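Phthiocerol/phthiodiolone dimycocerosyl transferase (Mycobacterium tuberculosis, PDB 1Q9J) probably transfers mycocerosic acyl chains from mycocerosic acid synthase onto phthiocerol, phthiodiolone and phenolphthiocerol, forming the diesters in the last step of PDIM synthesis. Local coordinates at residues R215-L226 with L403-P414; A239-W250 with I294-A304. All blocks are in the same frame, centred on the assembly; numbering follows the deposited sequence.

Contact 1 (R215-L226 with L403-P414); sequences RLWLSKQQTSDL and LEAIRSLLCTVP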
loop_
_atom_site.group_PDB
_atom_site.type_symbol
_atom_site.label_atom_id
_atom_site.label_comp_id
_atom_site.label_asym_id
_atom_site.label_seq_id
_atom_site.Cartn_x
_atom_site.Cartn_y
_atom_site.Cartn_z
ATOM N N ARG A 215 3.960 14.997 -0.862
ATOM C CA ARG A 215 3.216 14.672 -2.053
ATOM C C ARG A 215 3.232 15.786 -3.105
ATOM O O ARG A 215 2.959 16.954 -2.797
ATOM C CB ARG A 215 1.800 14.304 -1.616
ATOM C CG ARG A 215 0.787 14.075 -2.702
ATOM C CD ARG A 215 -0.265 13.132 -2.168
ATOM N NE ARG A 215 -1.622 13.524 -2.511
ATOM C CZ ARG A 215 -2.688 12.756 -2.312
ATOM N NH1 ARG A 215 -2.556 11.546 -1.775
ATOM N NH2 ARG A 215 -3.894 13.199 -2.638
ATOM N N LEU A 216 3.582 15.419 -4.341
ATOM C CA LEU A 216 3.642 16.363 -5.466
ATOM C C LEU A 216 2.724 15.894 -6.574
ATOM O O LEU A 216 2.676 14.707 -6.866
ATOM C CB LEU A 216 5.057 16.443 -6.027
ATOM C CG LEU A 216 6.087 17.013 -5.065
ATOM C CD1 LEU A 216 7.468 17.014 -5.714
ATOM C CD2 LEU A 216 5.662 18.422 -4.685
ATOM N N TRP A 217 2.008 16.824 -7.195
ATOM C CA TRP A 217 1.099 16.476 -8.279
ATOM C C TRP A 217 1.644 16.804 -9.670
ATOM O O TRP A 217 2.802 17.197 -9.845
ATOM C CB TRP A 217 -0.245 17.187 -8.107
ATOM C CG TRP A 217 -1.099 16.656 -7.019
ATOM C CD1 TRP A 217 -0.802 16.621 -5.694
ATOM C CD2 TRP A 217 -2.413 16.102 -7.156
ATOM N NE1 TRP A 217 -1.848 16.080 -4.993
ATOM C CE2 TRP A 217 -2.853 15.749 -5.867
ATOM C CE3 TRP A 217 -3.262 15.865 -8.249
ATOM C CZ2 TRP A 217 -4.120 15.170 -5.630
ATOM C CZ3 TRP A 217 -4.523 15.289 -8.014
ATOM C CH2 TRP A 217 -4.934 14.949 -6.716
ATOM N N LEU A 218 0.773 16.620 -10.658
ATOM C CA LEU A 218 1.069 16.879 -12.058
ATOM C C LEU A 218 -0.198 17.341 -12.742
ATOM O O LEU A 218 -1.282 16.806 -12.496
ATOM C CB LEU A 218 1.585 15.619 -12.742
ATOM C CG LEU A 218 3.101 15.477 -12.703
ATOM C CD1 LEU A 218 3.532 14.170 -13.341
ATOM C CD2 LEU A 218 3.697 16.659 -13.443
ATOM N N SER A 219 -0.055 18.344 -13.600
ATOM C CA SER A 219 -1.189 18.896 -14.327
ATOM C C SER A 219 -1.786 17.851 -15.248
ATOM O O SER A 219 -1.068 17.009 -15.790
ATOM C CB SER A 219 -0.749 20.104 -15.158
ATOM O OG SER A 219 0.340 19.766 -16.003
ATOM N N LYS A 220 -3.104 17.907 -15.418
ATOM C CA LYS A 220 -3.801 16.976 -16.294
ATOM C C LYS A 220 -3.010 16.849 -17.590
ATOM O O LYS A 220 -2.966 15.784 -18.201
ATOM C CB LYS A 220 -5.211 17.489 -16.600
ATOM C CG LYS A 220 -6.152 17.478 -15.403
ATOM C CD LYS A 220 -7.249 18.523 -15.555
ATOM C CE LYS A 220 -6.670 19.941 -15.450
ATOM N NZ LYS A 220 -7.699 21.015 -15.612
ATOM N N GLN A 221 -2.371 17.940 -18.002
ATOM C CA GLN A 221 -1.583 17.916 -19.221
ATOM C C GLN A 221 -0.254 17.201 -19.035
ATOM O O GLN A 221 0.009 16.218 -19.717
ATOM C CB GLN A 221 -1.334 19.331 -19.742
ATOM C CG GLN A 221 -2.269 19.750 -20.871
ATOM C CD GLN A 221 -2.457 18.656 -21.919
ATOM O OE1 GLN A 221 -3.332 17.795 -21.782
ATOM N NE2 GLN A 221 -1.625 18.676 -22.960
ATOM N N GLN A 222 0.581 17.687 -18.123
ATOM C CA GLN A 222 1.878 17.062 -17.892
ATOM C C GLN A 222 1.762 15.550 -17.744
ATOM O O GLN A 222 2.694 14.814 -18.072
ATOM C CB GLN A 222 2.537 17.622 -16.639
ATOM C CG GLN A 222 3.088 19.005 -16.776
ATOM C CD GLN A 222 3.526 19.535 -15.438
ATOM O OE1 GLN A 222 2.718 19.651 -14.514
ATOM N NE2 GLN A 222 4.807 19.856 -15.316
ATOM N N THR A 223 0.628 15.084 -17.228
ATOM C CA THR A 223 0.422 13.646 -17.068
ATOM C C THR A 223 0.306 13.070 -18.483
ATOM O O THR A 223 1.133 12.250 -18.889
ATOM C CB THR A 223 -0.870 13.334 -16.247
ATOM O OG1 THR A 223 -0.817 14.027 -14.995
ATOM C CG2 THR A 223 -0.980 11.844 -15.954
ATOM N N SER A 224 -0.696 13.534 -19.232
ATOM C CA SER A 224 -0.937 13.089 -20.609
ATOM C C SER A 224 0.323 13.075 -21.470
ATOM O O SER A 224 0.464 12.251 -22.376
ATOM C CB SER A 224 -1.996 13.972 -21.274
ATOM O OG SER A 224 -3.247 13.791 -20.636
ATOM N N ASP A 225 1.230 14.000 -21.177
ATOM C CA ASP A 225 2.497 14.119 -21.884
ATOM C C ASP A 225 3.385 12.946 -21.513
ATOM O O ASP A 225 4.031 12.346 -22.370
ATOM C CB ASP A 225 3.194 15.422 -21.486
ATOM C CG ASP A 225 2.847 16.581 -22.404
ATOM O OD1 ASP A 225 1.648 16.771 -22.726
ATOM O OD2 ASP A 225 3.789 17.309 -22.790
ATOM N N LEU A 226 3.417 12.628 -20.223
ATOM C CA LEU A 226 4.236 11.522 -19.749
ATOM C C LEU A 226 3.621 10.207 -20.223
ATOM O O LEU A 226 4.340 9.254 -20.528
ATOM C CB LEU A 226 4.346 11.552 -18.219
ATOM C CG LEU A 226 5.469 10.715 -17.595
ATOM C CD1 LEU A 226 6.812 11.134 -18.166
ATOM C CD2 LEU A 226 5.458 10.884 -16.083
ATOM N N LEU A 403 11.664 14.180 -4.447
ATOM C CA LEU A 403 10.350 14.213 -5.082
ATOM C C LEU A 403 10.245 15.326 -6.106
ATOM O O LEU A 403 9.529 15.205 -7.099
ATOM C CB LEU A 403 9.252 14.404 -4.037
ATOM C CG LEU A 403 8.006 13.557 -4.243
ATOM C CD1 LEU A 403 8.323 12.139 -3.810
ATOM C CD2 LEU A 403 6.845 14.107 -3.441
ATOM N N GLU A 404 10.941 16.427 -5.857
ATOM C CA GLU A 404 10.907 17.542 -6.790
ATOM C C GLU A 404 11.850 17.254 -7.957
ATOM O O GLU A 404 11.529 17.547 -9.108
ATOM C CB GLU A 404 11.303 18.840 -6.087
ATOM C CG GLU A 404 11.046 20.071 -6.936
ATOM C CD GLU A 404 9.608 20.152 -7.407
ATOM O OE1 GLU A 404 8.708 20.300 -6.548
ATOM O OE2 GLU A 404 9.377 20.062 -8.638
ATOM N N ALA A 405 13.011 16.677 -7.651
ATOM C CA ALA A 405 13.995 16.317 -8.673
ATOM C C ALA A 405 13.315 15.378 -9.657
ATOM O O ALA A 405 13.451 15.514 -10.872
ATOM C CB ALA A 405 15.188 15.620 -8.031
ATOM N N ILE A 406 12.581 14.423 -9.096
ATOM C CA ILE A 406 11.836 13.436 -9.854
ATOM C C ILE A 406 10.684 14.141 -10.559
ATOM O O ILE A 406 10.321 13.801 -11.686
ATOM C CB ILE A 406 11.271 12.366 -8.905
ATOM C CG1 ILE A 406 12.427 11.653 -8.199
ATOM C CG2 ILE A 406 10.395 11.385 -9.665
ATOM C CD1 ILE A 406 11.995 10.692 -7.127
ATOM N N ARG A 407 10.126 15.137 -9.881
ATOM C CA ARG A 407 9.005 15.920 -10.396
ATOM C C ARG A 407 9.322 16.536 -11.754
ATOM O O ARG A 407 8.678 16.224 -12.755
ATOM C CB ARG A 407 8.661 17.038 -9.400
ATOM C CG ARG A 407 7.166 17.294 -9.171
ATOM C CD ARG A 407 6.470 17.948 -10.357
ATOM N NE ARG A 407 6.581 17.140 -11.568
ATOM C CZ ARG A 407 6.083 15.913 -11.706
ATOM N NH1 ARG A 407 5.427 15.339 -10.707
ATOM N NH2 ARG A 407 6.248 15.252 -12.847
ATOM N N SER A 408 10.319 17.414 -11.781
ATOM C CA SER A 408 10.693 18.089 -13.017
ATOM C C SER A 408 11.208 17.107 -14.075
ATOM O O SER A 408 11.083 17.355 -15.274
ATOM C CB SER A 408 11.747 19.166 -12.725
ATOM O OG SER A 408 11.602 20.288 -13.592
ATOM N N LEU A 409 11.767 15.987 -13.625
ATOM C CA LEU A 409 12.299 14.986 -14.542
ATOM C C LEU A 409 11.204 14.286 -15.342
ATOM O O LEU A 409 11.430 13.878 -16.480
ATOM C CB LEU A 409 13.130 13.954 -13.781
ATOM C CG LEU A 409 13.956 12.968 -14.606
ATOM C CD1 LEU A 409 14.785 13.709 -15.629
ATOM C CD2 LEU A 409 14.853 12.166 -13.671
ATOM N N LEU A 410 10.019 14.149 -14.756
ATOM C CA LEU A 410 8.912 13.504 -15.455
ATOM C C LEU A 410 8.227 14.470 -16.415
ATOM O O LEU A 410 7.335 14.080 -17.178
ATOM C CB LEU A 410 7.885 12.954 -14.456
ATOM C CG LEU A 410 8.259 11.715 -13.635
ATOM C CD1 LEU A 410 7.113 11.367 -12.706
ATOM C CD2 LEU A 410 8.562 10.545 -14.562
ATOM N N CYS A 411 8.645 15.732 -16.378
ATOM C CA CYS A 411 8.065 16.771 -17.238
ATOM C C CYS A 411 9.036 17.164 -18.337
ATOM O O CYS A 411 8.672 17.847 -19.293
ATOM C CB CYS A 411 7.724 18.006 -16.404
ATOM S SG CYS A 411 6.684 17.656 -14.970
ATOM N N THR A 412 10.275 16.716 -18.178
ATOM C CA THR A 412 11.346 16.991 -19.119
ATOM C C THR A 412 11.444 15.903 -20.192
ATOM O O THR A 412 11.438 16.191 -21.389
ATOM C CB THR A 412 12.699 17.081 -18.377
ATOM O OG1 THR A 412 12.674 18.192 -17.475
ATOM C CG2 THR A 412 13.845 17.247 -19.356
ATOM N N VAL A 413 11.534 14.654 -19.750
ATOM C CA VAL A 413 11.660 13.513 -20.649
ATOM C C VAL A 413 10.647 13.448 -21.796
ATOM O O VAL A 413 11.014 13.167 -22.939
ATOM C CB VAL A 413 11.584 12.192 -19.857
ATOM C CG1 VAL A 413 11.909 11.021 -20.768
ATOM C CG2 VAL A 413 12.549 12.236 -18.685
ATOM N N PRO A 414 9.362 13.706 -21.513
ATOM C CA PRO A 414 8.346 13.652 -22.569
ATOM C C PRO A 414 8.507 14.692 -23.675
ATOM O O PRO A 414 8.230 14.413 -24.846
ATOM C CB PRO A 414 7.040 13.815 -21.795
ATOM C CG PRO A 414 7.438 14.705 -20.669
ATOM C CD PRO A 414 8.759 14.110 -20.232
#

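Contact 2 (A239-W250 with I294-A304); sequences AVVAAAILLTEW and IGPNTDIVDLA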
loop_
_atom_site.group_PDB
_atom_site.type_symbol
_atom_site.label_atom_id
_atom_site.label_comp_id
_atom_site.label_asym_id
_atom_site.label_seq_id
_atom_site.Cartn_x
_atom_site.Cartn_y
_atom_site.Cartn_z
ATOM N N ALA A 239 6.404 2.215 -14.975
ATOM C CA ALA A 239 7.709 1.784 -15.458
ATOM C C ALA A 239 8.658 2.967 -15.565
ATOM O O ALA A 239 9.797 2.912 -15.089
ATOM C CB ALA A 239 7.561 1.111 -16.801
ATOM N N VAL A 240 8.188 4.037 -16.195
ATOM C CA VAL A 240 9.001 5.232 -16.352
ATOM C C VAL A 240 9.274 5.839 -14.981
ATOM O O VAL A 240 10.428 6.040 -14.594
ATOM C CB VAL A 240 8.288 6.284 -17.204
ATOM C CG1 VAL A 240 9.262 7.386 -17.573
ATOM C CG2 VAL A 240 7.711 5.640 -18.440
ATOM N N VAL A 241 8.194 6.126 -14.258
ATOM C CA VAL A 241 8.282 6.705 -12.926
ATOM C C VAL A 241 9.402 6.080 -12.107
ATOM O O VAL A 241 10.140 6.786 -11.417
ATOM C CB VAL A 241 6.956 6.542 -12.135
ATOM C CG1 VAL A 241 7.153 7.004 -10.694
ATOM C CG2 VAL A 241 5.848 7.365 -12.785
ATOM N N ALA A 242 9.541 4.761 -12.179
ATOM C CA ALA A 242 10.581 4.089 -11.413
ATOM C C ALA A 242 11.959 4.525 -11.891
ATOM O O ALA A 242 12.875 4.724 -11.091
ATOM C CB ALA A 242 10.433 2.578 -11.547
ATOM N N ALA A 243 12.098 4.650 -13.208
ATOM C CA ALA A 243 13.353 5.081 -13.808
ATOM C C ALA A 243 13.664 6.467 -13.236
ATOM O O ALA A 243 14.735 6.697 -12.672
ATOM C CB ALA A 243 13.210 5.150 -15.315
ATOM N N ALA A 244 12.707 7.380 -13.367
ATOM C CA ALA A 244 12.882 8.728 -12.849
ATOM C C ALA A 244 13.333 8.690 -11.387
ATOM O O ALA A 244 14.251 9.410 -10.983
ATOM C CB ALA A 244 11.584 9.519 -12.977
ATOM N N ILE A 245 12.686 7.855 -10.588
ATOM C CA ILE A 245 13.041 7.726 -9.184
ATOM C C ILE A 245 14.472 7.205 -9.044
ATOM O O ILE A 245 15.284 7.785 -8.324
ATOM C CB ILE A 245 12.061 6.760 -8.477
ATOM C CG1 ILE A 245 10.691 7.405 -8.425
ATOM C CG2 ILE A 245 12.547 6.412 -7.080
ATOM C CD1 ILE A 245 9.609 6.463 -8.060
ATOM N N LEU A 246 14.778 6.113 -9.738
ATOM C CA LEU A 246 16.104 5.512 -9.666
ATOM C C LEU A 246 17.229 6.428 -10.158
ATOM O O LEU A 246 18.329 6.424 -9.597
ATOM C CB LEU A 246 16.122 4.185 -10.432
ATOM C CG LEU A 246 15.425 3.023 -9.722
ATOM C CD1 LEU A 246 15.189 1.889 -10.693
ATOM C CD2 LEU A 246 16.281 2.567 -8.542
ATOM N N LEU A 247 16.965 7.209 -11.202
ATOM C CA LEU A 247 17.978 8.127 -11.712
ATOM C C LEU A 247 18.313 9.123 -10.616
ATOM O O LEU A 247 19.461 9.213 -10.167
ATOM C CB LEU A 247 17.459 8.870 -12.942
ATOM C CG LEU A 247 17.384 7.990 -14.185
ATOM C CD1 LEU A 247 16.839 8.782 -15.341
ATOM C CD2 LEU A 247 18.765 7.450 -14.498
ATOM N N THR A 248 17.287 9.857 -10.189
ATOM C CA THR A 248 17.412 10.856 -9.137
ATOM C C THR A 248 18.152 10.332 -7.909
ATOM O O THR A 248 18.956 11.045 -7.321
ATOM C CB THR A 248 16.032 11.358 -8.684
ATOM O OG1 THR A 248 15.325 11.904 -9.807
ATOM C CG2 THR A 248 16.187 12.427 -7.608
ATOM N N GLU A 249 17.889 9.090 -7.521
ATOM C CA GLU A 249 18.560 8.540 -6.357
ATOM C C GLU A 249 20.062 8.586 -6.533
ATOM O O GLU A 249 20.794 8.858 -5.586
ATOM C CB GLU A 249 18.118 7.101 -6.103
ATOM C CG GLU A 249 16.817 6.972 -5.329
ATOM C CD GLU A 249 16.903 7.571 -3.932
ATOM O OE1 GLU A 249 17.897 7.293 -3.224
ATOM O OE2 GLU A 249 15.970 8.306 -3.543
ATOM N N TRP A 250 20.526 8.328 -7.750
ATOM C CA TRP A 250 21.960 8.336 -8.019
ATOM C C TRP A 250 22.528 9.757 -8.000
ATOM O O TRP A 250 23.587 10.000 -7.418
ATOM C CB TRP A 250 22.244 7.670 -9.365
ATOM C CG TRP A 250 23.703 7.460 -9.619
ATOM C CD1 TRP A 250 24.563 6.679 -8.896
ATOM C CD2 TRP A 250 24.475 8.034 -10.677
ATOM N NE1 TRP A 250 25.828 6.743 -9.435
ATOM C CE2 TRP A 250 25.804 7.577 -10.521
ATOM C CE3 TRP A 250 24.179 8.920 -11.721
ATOM C CZ2 TRP A 250 26.825 7.938 -11.397
ATOM C CZ3 TRP A 250 25.193 9.285 -12.591
ATOM C CH2 TRP A 250 26.510 8.804 -12.414
ATOM N N ILE A 294 23.014 2.746 -12.561
ATOM C CA ILE A 294 22.928 3.997 -13.303
ATOM C C ILE A 294 24.254 4.756 -13.402
ATOM O O ILE A 294 24.940 4.983 -12.404
ATOM C CB ILE A 294 21.858 4.926 -12.671
ATOM C CG1 ILE A 294 20.516 4.197 -12.584
ATOM C CG2 ILE A 294 21.699 6.187 -13.500
ATOM C CD1 ILE A 294 19.420 5.008 -11.923
ATOM N N GLY A 295 24.601 5.134 -14.627
ATOM C CA GLY A 295 25.815 5.885 -14.869
ATOM C C GLY A 295 25.411 7.272 -15.328
ATOM O O GLY A 295 24.218 7.577 -15.377
ATOM N N PRO A 296 26.372 8.141 -15.672
ATOM C CA PRO A 296 26.046 9.497 -16.123
ATOM C C PRO A 296 25.373 9.537 -17.495
ATOM O O PRO A 296 24.815 10.560 -17.892
ATOM C CB PRO A 296 27.403 10.192 -16.110
ATOM C CG PRO A 296 28.346 9.082 -16.444
ATOM C CD PRO A 296 27.830 7.942 -15.601
ATOM N N ASN A 297 25.415 8.413 -18.205
ATOM C CA ASN A 297 24.813 8.324 -19.534
ATOM C C ASN A 297 23.565 7.452 -19.596
ATOM O O ASN A 297 22.841 7.473 -20.597
ATOM C CB ASN A 297 25.828 7.800 -20.551
ATOM C CG ASN A 297 26.830 8.855 -20.968
ATOM O OD1 ASN A 297 26.454 9.970 -21.338
ATOM N ND2 ASN A 297 28.113 8.507 -20.925
ATOM N N THR A 298 23.317 6.679 -18.541
ATOM C CA THR A 298 22.152 5.805 -18.502
ATOM C C THR A 298 20.903 6.510 -19.008
ATOM O O THR A 298 20.590 7.624 -18.586
ATOM C CB THR A 298 21.893 5.298 -17.093
ATOM O OG1 THR A 298 22.990 4.475 -16.682
ATOM C CG2 THR A 298 20.612 4.482 -17.057
ATOM N N ASP A 299 20.196 5.852 -19.918
ATOM C CA ASP A 299 18.993 6.421 -20.508
ATOM C C ASP A 299 17.705 5.940 -19.846
ATOM O O ASP A 299 17.587 4.785 -19.442
ATOM C CB ASP A 299 18.965 6.112 -22.006
ATOM C CG ASP A 299 17.732 6.651 -22.689
ATOM O OD1 ASP A 299 16.804 5.853 -22.937
ATOM O OD2 ASP A 299 17.689 7.870 -22.969
ATOM N N ILE A 300 16.740 6.848 -19.741
ATOM C CA ILE A 300 15.451 6.554 -19.131
ATOM C C ILE A 300 14.837 5.272 -19.667
ATOM O O ILE A 300 14.694 4.298 -18.931
ATOM C CB ILE A 300 14.470 7.747 -19.335
ATOM C CG1 ILE A 300 14.556 8.682 -18.128
ATOM C CG2 ILE A 300 13.039 7.270 -19.528
ATOM C CD1 ILE A 300 14.078 8.060 -16.840
ATOM N N VAL A 301 14.483 5.271 -20.948
ATOM C CA VAL A 301 13.878 4.100 -21.561
ATOM C C VAL A 301 14.751 2.863 -21.376
ATOM O O VAL A 301 14.245 1.786 -21.093
ATOM C CB VAL A 301 13.633 4.331 -23.052
ATOM C CG1 VAL A 301 12.740 3.236 -23.603
ATOM C CG2 VAL A 301 13.005 5.692 -23.261
ATOM N N ASP A 302 16.060 3.013 -21.528
ATOM C CA ASP A 302 16.949 1.876 -21.360
ATOM C C ASP A 302 16.727 1.227 -20.002
ATOM O O ASP A 302 16.545 0.013 -19.906
ATOM C CB ASP A 302 18.411 2.311 -21.494
ATOM C CG ASP A 302 19.011 1.953 -22.850
ATOM O OD1 ASP A 302 18.523 2.474 -23.878
ATOM O OD2 ASP A 302 19.977 1.151 -22.879
ATOM N N LEU A 303 16.733 2.050 -18.957
ATOM C CA LEU A 303 16.536 1.587 -17.578
ATOM C C LEU A 303 15.117 1.042 -17.385
ATOM O O LEU A 303 14.931 -0.076 -16.918
ATOM C CB LEU A 303 16.787 2.748 -16.604
ATOM C CG LEU A 303 16.783 2.458 -15.110
ATOM C CD1 LEU A 303 17.904 1.507 -14.772
ATOM C CD2 LEU A 303 16.929 3.762 -14.343
ATOM N N ALA A 304 14.127 1.848 -17.755
ATOM C CA ALA A 304 12.734 1.460 -17.631
ATOM C C ALA A 304 12.466 0.084 -18.234
ATOM O O ALA A 304 11.880 -0.787 -17.585
ATOM C CB ALA A 304 11.851 2.494 -18.300
#

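Contact 1 (R215-L226 with L403-P414)
L216 and L403 join an edge strand to a helix in the C-terminal half of this two-domain acyltransferase, where helix 399-412 lies beside the mixed sheet that ends at strand 213-216. Their side chains slide past one another in opposite directions, with L216 CG 3.4 Å from L403 CD2. With CG anti to its carbonyl carbon (chi1 -65°), L216 sends CD1 between L403 and R407, 3.5 Å from R407 CG. E404 crosses L216 at about a right angle and lays its carboxylate beside it; E404 OE1 is 3.6 Å from L216 CD1.

In R407 the bends at chi2 and chi3 bring the guanidinium against L218. The group lies flat beneath that leucine: the methyl CD2 of L218 stands over the centre of one face. The same methyl also touches C411 SG at 3.5 Å, so the guanidinium and the sulfur are neighbours on one side of it.

Farther along, L226 and L410 cross obliquely. The CD2 methyls of L226 and L410 are 3.5 Å apart, while L226 CD1 lies by the L410 carbonyl and also touches P414, L226 CD1 to P414 CD 4.1 Å. R215 points to the opposite side of the strand, where D363 and E391 take its guanidinium.

The start of helix 220-230 is fixed by a capping box. Q222 N donates to S219 OG at 3.0 Å, and in return S219 N donates to Q222 OE1 at 3.2 Å with an N-H...O angle of 168°; S219 OG also donates to that OE1, so the side-chain oxygen of Q222 receives two donors.

Contact 2 (A239-W250 with I294-A304)
Apolar packing carries most of the contact between A239-W250 and I294-A304. I300 acts as a knob: its side chain enters a hole formed by V240, A243, A244 and L247. I300 CD1 does the inserting, 3.4 Å from A243 CB. The two helical segments approach to 8.6 Å between axes with an angle of 109° between their directions, a near-perpendicular crossing at which A243 and A304 meet, A243 CB to A304 CB 4.2 Å. L303, with CG anti to its backbone N (chi1 -174°), extends its CD2 over the same helix, L303 CD2 to L246 CB 4.0 Å. L247 divides its branches: CD1 goes to I300, while CD2 meets I294 CG2, the side chains of L247 and I294 crossing at about a right angle.

Aromatic contacts hold the other end. One face of the W250 indole receives backbone rather than side chain: I294 O stands over its centre, 3.3 Å above the plane, and G295 CA makes a CH-pi contact over the six-membered ring, 4.2 Å from the centroid. P296 CD follows at 3.6 Å from CH2 of W250.

Hydrogen bonds shape the loop internally. G295 N donates almost straight to T298 OG1 at 2.7 Å, and D299 is the N-cap of helix 300-317, its OD1 accepting from D302 N; Y417 OH is a second partner of that oxygen. The result is a single knob-into-hole contact, that of I300, where the two helices cross, continued by the loop from strand 285-292, in the layered alpha/beta domain of a CoA-dependent acyltransferase-like fold.

How the contacts relate
Helix 237-253 connects the two contacts: it belongs to contact 2, and a neighbouring flank of the same helix meets helix 399-412 of contact 1, with A244 touching both I300 and L410. The centres lie 15 Å apart, and the bridge is direct packing, with L410 CD2 3.6 Å from A244 CB and A405 CB 3.4 Å from T248 CG2. Along the chain contact 2 is nested within the loop closed by contact 1, and helices 220-230 and 237-253 are consecutive. Contact 1 is remote from the annotated sites. Contact 2 is closer to one: the side chain of A239 lies about 9 Å from that of R312, which is inferred to matter for recognising the acyl carrier domain and sits on helix 300-317.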